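Local atomic coordinates of putative PAS/PAC sensor protein (Nakamurella multipartita DSM 44233, PDB entry 6HMJ), a protein that senses blue light through a light-oxygen-voltage domain that carries flavin mononucleotide, and mediates RNA binding and translational regulation. Residues R136-Q141 against G178-L183; W163-S166 against K171-D174. All blocks are in the same frame, centred on the assembly; numbering follows the deposited sequence.

Contact 1 of 2, residues R136-Q141 against G178-L183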
loop_
_atom_site.group_PDB
_atom_site.type_symbol
_atom_site.label_atom_id
_atom_site.label_comp_id
_atom_site.label_asym_id
_atom_site.label_seq_id
_atom_site.Cartn_x
_atom_site.Cartn_y
_atom_site.Cartn_z
ATOM N N ARG A 136 3.761 -1.366 10.626
ATOM C CA ARG A 136 4.105 -2.526 9.809
ATOM C C ARG A 136 3.123 -2.677 8.652
ATOM O O ARG A 136 3.506 -3.101 7.555
ATOM C CB ARG A 136 4.137 -3.796 10.662
ATOM C CG ARG A 136 4.564 -5.052 9.897
ATOM C CD ARG A 136 5.927 -4.795 9.251
ATOM N NE ARG A 136 6.657 -5.991 8.823
ATOM C CZ ARG A 136 7.627 -6.582 9.523
ATOM N NH1 ARG A 136 7.998 -6.110 10.709
ATOM N NH2 ARG A 136 8.238 -7.651 9.030
ATOM N N SER A 137 1.850 -2.340 8.882
ATOM C CA SER A 137 0.837 -2.492 7.844
ATOM C C SER A 137 1.063 -1.516 6.694
ATOM O O SER A 137 0.833 -1.860 5.529
ATOM C CB SER A 137 -0.556 -2.291 8.439
ATOM O OG SER A 137 -0.703 -0.977 8.948
ATOM N N GLU A 138 1.510 -0.294 6.995
ATOM C CA GLU A 138 1.751 0.671 5.930
ATOM C C GLU A 138 2.988 0.303 5.123
ATOM O O GLU A 138 2.990 0.420 3.892
ATOM C CB GLU A 138 1.887 2.078 6.509
ATOM C CG GLU A 138 0.561 2.718 6.866
ATOM C CD GLU A 138 0.701 4.186 7.208
ATOM O OE1 GLU A 138 1.688 4.543 7.885
ATOM O OE2 GLU A 138 -0.167 4.983 6.791
ATOM N N ILE A 139 4.048 -0.152 5.793
ATOM C CA ILE A 139 5.221 -0.628 5.068
ATOM C C ILE A 139 4.847 -1.814 4.190
ATOM O O ILE A 139 5.279 -1.913 3.035
ATOM C CB ILE A 139 6.352 -0.982 6.051
ATOM C CG1 ILE A 139 6.857 0.291 6.737
ATOM C CG2 ILE A 139 7.481 -1.705 5.318
ATOM C CD1 ILE A 139 7.981 0.065 7.737
ATOM N N ASP A 140 4.037 -2.733 4.719
ATOM C CA ASP A 140 3.596 -3.876 3.928
ATOM C C ASP A 140 2.770 -3.431 2.726
ATOM O O ASP A 140 2.909 -3.986 1.630
ATOM C CB ASP A 140 2.796 -4.842 4.803
ATOM C CG ASP A 140 3.675 -5.614 5.770
ATOM O OD1 ASP A 140 4.896 -5.701 5.520
ATOM O OD2 ASP A 140 3.146 -6.135 6.775
ATOM N N GLN A 141 1.896 -2.438 2.914
ATOM C CA GLN A 141 1.109 -1.925 1.797
ATOM C C GLN A 141 2.009 -1.265 0.759
ATOM O O GLN A 141 1.878 -1.517 -0.445
ATOM C CB GLN A 141 0.058 -0.936 2.303
ATOM C CG GLN A 141 -0.848 -0.386 1.211
ATOM C CD GLN A 141 -1.950 0.497 1.759
ATOM O OE1 GLN A 141 -2.138 0.591 2.970
ATOM N NE2 GLN A 141 -2.682 1.153 0.868
ATOM N N GLY A 178 4.428 8.500 3.267
ATOM C CA GLY A 178 4.448 9.544 2.259
ATOM C C GLY A 178 4.120 9.024 0.874
ATOM O O GLY A 178 3.437 9.694 0.095
ATOM N N MET A 179 4.598 7.822 0.549
ATOM C CA MET A 179 4.338 7.254 -0.769
ATOM C C MET A 179 2.863 6.912 -0.940
ATOM O O MET A 179 2.295 7.108 -2.021
ATOM C CB MET A 179 5.197 6.006 -0.981
ATOM C CG MET A 179 5.139 5.451 -2.392
ATOM S SD MET A 179 5.713 3.746 -2.486
ATOM C CE MET A 179 4.198 2.886 -2.072
ATOM N N ILE A 180 2.227 6.397 0.113
ATOM C CA ILE A 180 0.823 6.014 0.016
ATOM C C ILE A 180 -0.059 7.253 -0.079
ATOM O O ILE A 180 -0.901 7.370 -0.976
ATOM C CB ILE A 180 0.430 5.127 1.212
ATOM C CG1 ILE A 180 1.283 3.854 1.223
ATOM C CG2 ILE A 180 -1.051 4.784 1.157
ATOM C CD1 ILE A 180 1.118 3.002 2.467
ATOM N N GLU A 181 0.121 8.198 0.847
ATOM C CA GLU A 181 -0.649 9.437 0.802
ATOM C C GLU A 181 -0.413 10.183 -0.507
ATOM O O GLU A 181 -1.363 10.668 -1.133
ATOM C CB GLU A 181 -0.290 10.314 2.001
ATOM C CG GLU A 181 -0.707 9.717 3.341
ATOM C CD GLU A 181 -0.185 10.507 4.528
ATOM O OE1 GLU A 181 0.605 11.450 4.315
ATOM O OE2 GLU A 181 -0.565 10.183 5.674
ATOM N N GLY A 182 0.845 10.280 -0.938
ATOM C CA GLY A 182 1.148 11.015 -2.156
ATOM C C GLY A 182 0.562 10.358 -3.390
ATOM O O GLY A 182 -0.031 11.025 -4.244
ATOM N N LEU A 183 0.728 9.039 -3.506
ATOM C CA LEU A 183 0.175 8.316 -4.647
ATOM C C LEU A 183 -1.337 8.478 -4.712
ATOM O O LEU A 183 -1.906 8.649 -5.798
ATOM C CB LEU A 183 0.558 6.838 -4.561
ATOM C CG LEU A 183 -0.035 5.902 -5.616
ATOM C CD1 LEU A 183 0.436 6.280 -7.007
ATOM C CD2 LEU A 183 0.328 4.463 -5.303
#

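Contact 2 of 2, residues W163-S166 against K171-D174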
loop_
_atom_site.group_PDB
_atom_site.type_symbol
_atom_site.label_atom_id
_atom_site.label_comp_id
_atom_site.label_asym_id
_atom_site.label_seq_id
_atom_site.Cartn_x
_atom_site.Cartn_y
_atom_site.Cartn_z
ATOM N N TRP A 163 16.206 2.121 -0.251
ATOM C CA TRP A 163 17.013 3.036 -1.052
ATOM C C TRP A 163 16.410 4.434 -1.058
ATOM O O TRP A 163 17.103 5.424 -0.793
ATOM C CB TRP A 163 17.140 2.497 -2.478
ATOM C CG TRP A 163 17.764 3.462 -3.437
ATOM C CD1 TRP A 163 17.163 4.060 -4.510
ATOM C CD2 TRP A 163 19.112 3.943 -3.414
ATOM N NE1 TRP A 163 18.055 4.883 -5.153
ATOM C CE2 TRP A 163 19.258 4.828 -4.501
ATOM C CE3 TRP A 163 20.210 3.710 -2.579
ATOM C CZ2 TRP A 163 20.457 5.481 -4.774
ATOM C CZ3 TRP A 163 21.401 4.361 -2.852
ATOM C CH2 TRP A 163 21.515 5.235 -3.940
ATOM N N HIS A 164 15.112 4.535 -1.351
ATOM C CA HIS A 164 14.470 5.842 -1.432
ATOM C C HIS A 164 14.329 6.490 -0.062
ATOM O O HIS A 164 14.296 7.721 0.038
ATOM C CB HIS A 164 13.107 5.707 -2.107
ATOM C CG HIS A 164 13.191 5.311 -3.549
ATOM N ND1 HIS A 164 14.091 5.881 -4.423
ATOM C CD2 HIS A 164 12.498 4.396 -4.267
ATOM C CE1 HIS A 164 13.944 5.340 -5.619
ATOM N NE2 HIS A 164 12.984 4.436 -5.551
ATOM N N SER A 165 14.240 5.686 0.999
ATOM C CA SER A 165 14.306 6.241 2.347
ATOM C C SER A 165 15.665 6.881 2.597
ATOM O O SER A 165 15.754 7.980 3.156
ATOM C CB SER A 165 14.031 5.148 3.376
ATOM O OG SER A 165 12.747 4.585 3.178
ATOM N N SER A 166 16.735 6.205 2.175
ATOM C CA SER A 166 18.076 6.759 2.309
ATOM C C SER A 166 18.226 8.039 1.494
ATOM O O SER A 166 18.694 9.062 2.005
ATOM C CB SER A 166 19.104 5.714 1.873
ATOM O OG SER A 166 20.424 6.145 2.144
ATOM N N LYS A 171 13.086 8.032 7.480
ATOM C CA LYS A 171 12.915 6.685 8.000
ATOM C C LYS A 171 11.923 5.921 7.135
ATOM O O LYS A 171 10.903 6.467 6.701
ATOM C CB LYS A 171 12.439 6.704 9.450
ATOM C CG LYS A 171 13.473 7.199 10.446
ATOM C CD LYS A 171 13.112 6.746 11.854
ATOM C CE LYS A 171 14.143 7.184 12.878
ATOM N NZ LYS A 171 13.799 6.702 14.250
ATOM N N LEU A 172 12.236 4.650 6.886
ATOM C CA LEU A 172 11.435 3.783 6.033
ATOM C C LEU A 172 9.941 3.938 6.278
ATOM O O LEU A 172 9.156 3.980 5.325
ATOM C CB LEU A 172 11.841 2.324 6.255
ATOM C CG LEU A 172 11.001 1.271 5.533
ATOM C CD1 LEU A 172 11.006 1.529 4.038
ATOM C CD2 LEU A 172 11.506 -0.130 5.840
ATOM N N ARG A 173 9.529 4.020 7.544
ATOM C CA ARG A 173 8.103 4.120 7.838
ATOM C C ARG A 173 7.540 5.458 7.377
ATOM O O ARG A 173 6.405 5.525 6.890
ATOM C CB ARG A 173 7.850 3.915 9.331
ATOM C CG ARG A 173 8.503 4.939 10.239
ATOM C CD ARG A 173 8.242 4.608 11.699
ATOM N NE ARG A 173 8.818 5.601 12.603
ATOM C CZ ARG A 173 10.051 5.550 13.102
ATOM N NH1 ARG A 173 10.866 4.550 12.790
ATOM N NH2 ARG A 173 10.471 6.509 13.916
ATOM N N ASP A 174 8.319 6.535 7.510
ATOM C CA ASP A 174 7.861 7.835 7.032
ATOM C C ASP A 174 7.765 7.855 5.513
ATOM O O ASP A 174 6.810 8.402 4.952
ATOM C CB ASP A 174 8.800 8.939 7.517
ATOM C CG ASP A 174 8.823 9.058 9.021
ATOM O OD1 ASP A 174 7.777 8.800 9.650
ATOM O OD2 ASP A 174 9.885 9.420 9.570
#

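Contact 1 of 2, residues R136-Q141 against G178-L183
Gln141, which reaches across to Ile180, sits on a regular turn of helix 114-149: its N donates to Ser137 O at 2.9 Å. Its CG stands anti to the backbone N (chi1 -178°) and the chain runs on extended, which carries the carboxamide out to the flank of Ile180. The two side chains cross at a slant. Ile180 meets the glutamine with both ends of its branched chain: CD1 lies 4.0 Å from Gln141 CD, while CG2 is equally far from Gln141 NE2. That nitrogen is not left to the hydrocarbon, since it is hydrogen-bonded elsewhere in the structure. One turn back, the methyl CD1 of Ile180 rests 3.5 Å from Glu138 O and 4.2 Å from Glu138 CB, so the isoleucine is received between a backbone carbonyl and two side-chain stems. No hydrogen bond runs between residues 136-141 and 178-183, and Glu138 OE2 and Glu181 OE2, 5.3 Å apart, would probably repel each other slightly. An alanine at Gln141 would take away CG and the carboxamide, and would probably leave the CG2 side of Ile180 less covered, cost the hydrogen bond of NE2 and deprive Met147 of the second subunit of a packing partner. Met179 packs on Ala142 and Ile145 of helix 114-149 and on Leu196 of helix 192-202. Helix 114-149 thus serves two surfaces at once, packing on its dimer mate and receiving helix 172-185: the ANTAR arrangement, in which the end of a long dimer-forming helix packs with two shorter helices in a three-helix bundle.

Contact 2 of 2, residues W163-S166 against K171-D174
Van der Waals contact between Ser165 and Leu172 carries this approach of two consecutive helices, whose CA atoms come within 5.3 Å of each other at these residues. The hydroxyl end of the serine lies over the backbone of the leucine, with OG 3.2 Å from Leu172 CA, and beside its side chain, 3.6 Å from Leu172 CD1. Behind it, Ser165 CB is 4.0 Å from Leu172 N. Leucine's CG, anti to its backbone N, sends the branched end on to Phe158 and Leu161 of helix 154-167 and to Ile139 of helix 114-149. The small serine is consistent with the close approach of the two backbones. Ser165 and His164 also pack on Leu175, a turn further along helix 172-185.

No hydrogen bond crosses between the two segments; the polar bonds are local to each or lead elsewhere. With OG anti to its carbonyl carbon (chi1 -60°), the hydroxyl of Ser165 reaches back to bond with Leu161 O while still lying against Leu172. Lys171 occupies the N-cap position of helix 172-185, and Asp174 N makes a weak bond to Lys171 O at 2.7 Å as that helix begins. Trp163 NE1 donates to Gln362 OE1, and His164 NE2 is hydrogen-bonded to Gln359 OE1, both on helix 351-372.

Ring stacking is confined to His164, which pairs with Phe200. Ser165 and Leu172 bring together the end of helix 154-167 and the start of helix 172-185 across the short link between them, a close pairing that, with helix 114-149, makes up the three-helix bundle of an ANTAR domain.

In the fold
Both contacts use helix 172-185, contact 2 at its start and contact 1 further along, and their centres lie about 11 Å apart. They meet directly through Ile139: its CD1 is 3.9 Å from Leu172 CG, a packing contact, and 4.1 Å from Arg173 CA. Ile139 comes from the same segment as Gln141 but faces the beginning of helix 172-185, while Gln141 and Glu138 receive Ile180. Together the contacts tie three successive helices into one bundle within the ANTAR region. Both lie away from the flavin mononucleotide pocket, which belongs to the later light-oxygen-voltage part of the chain.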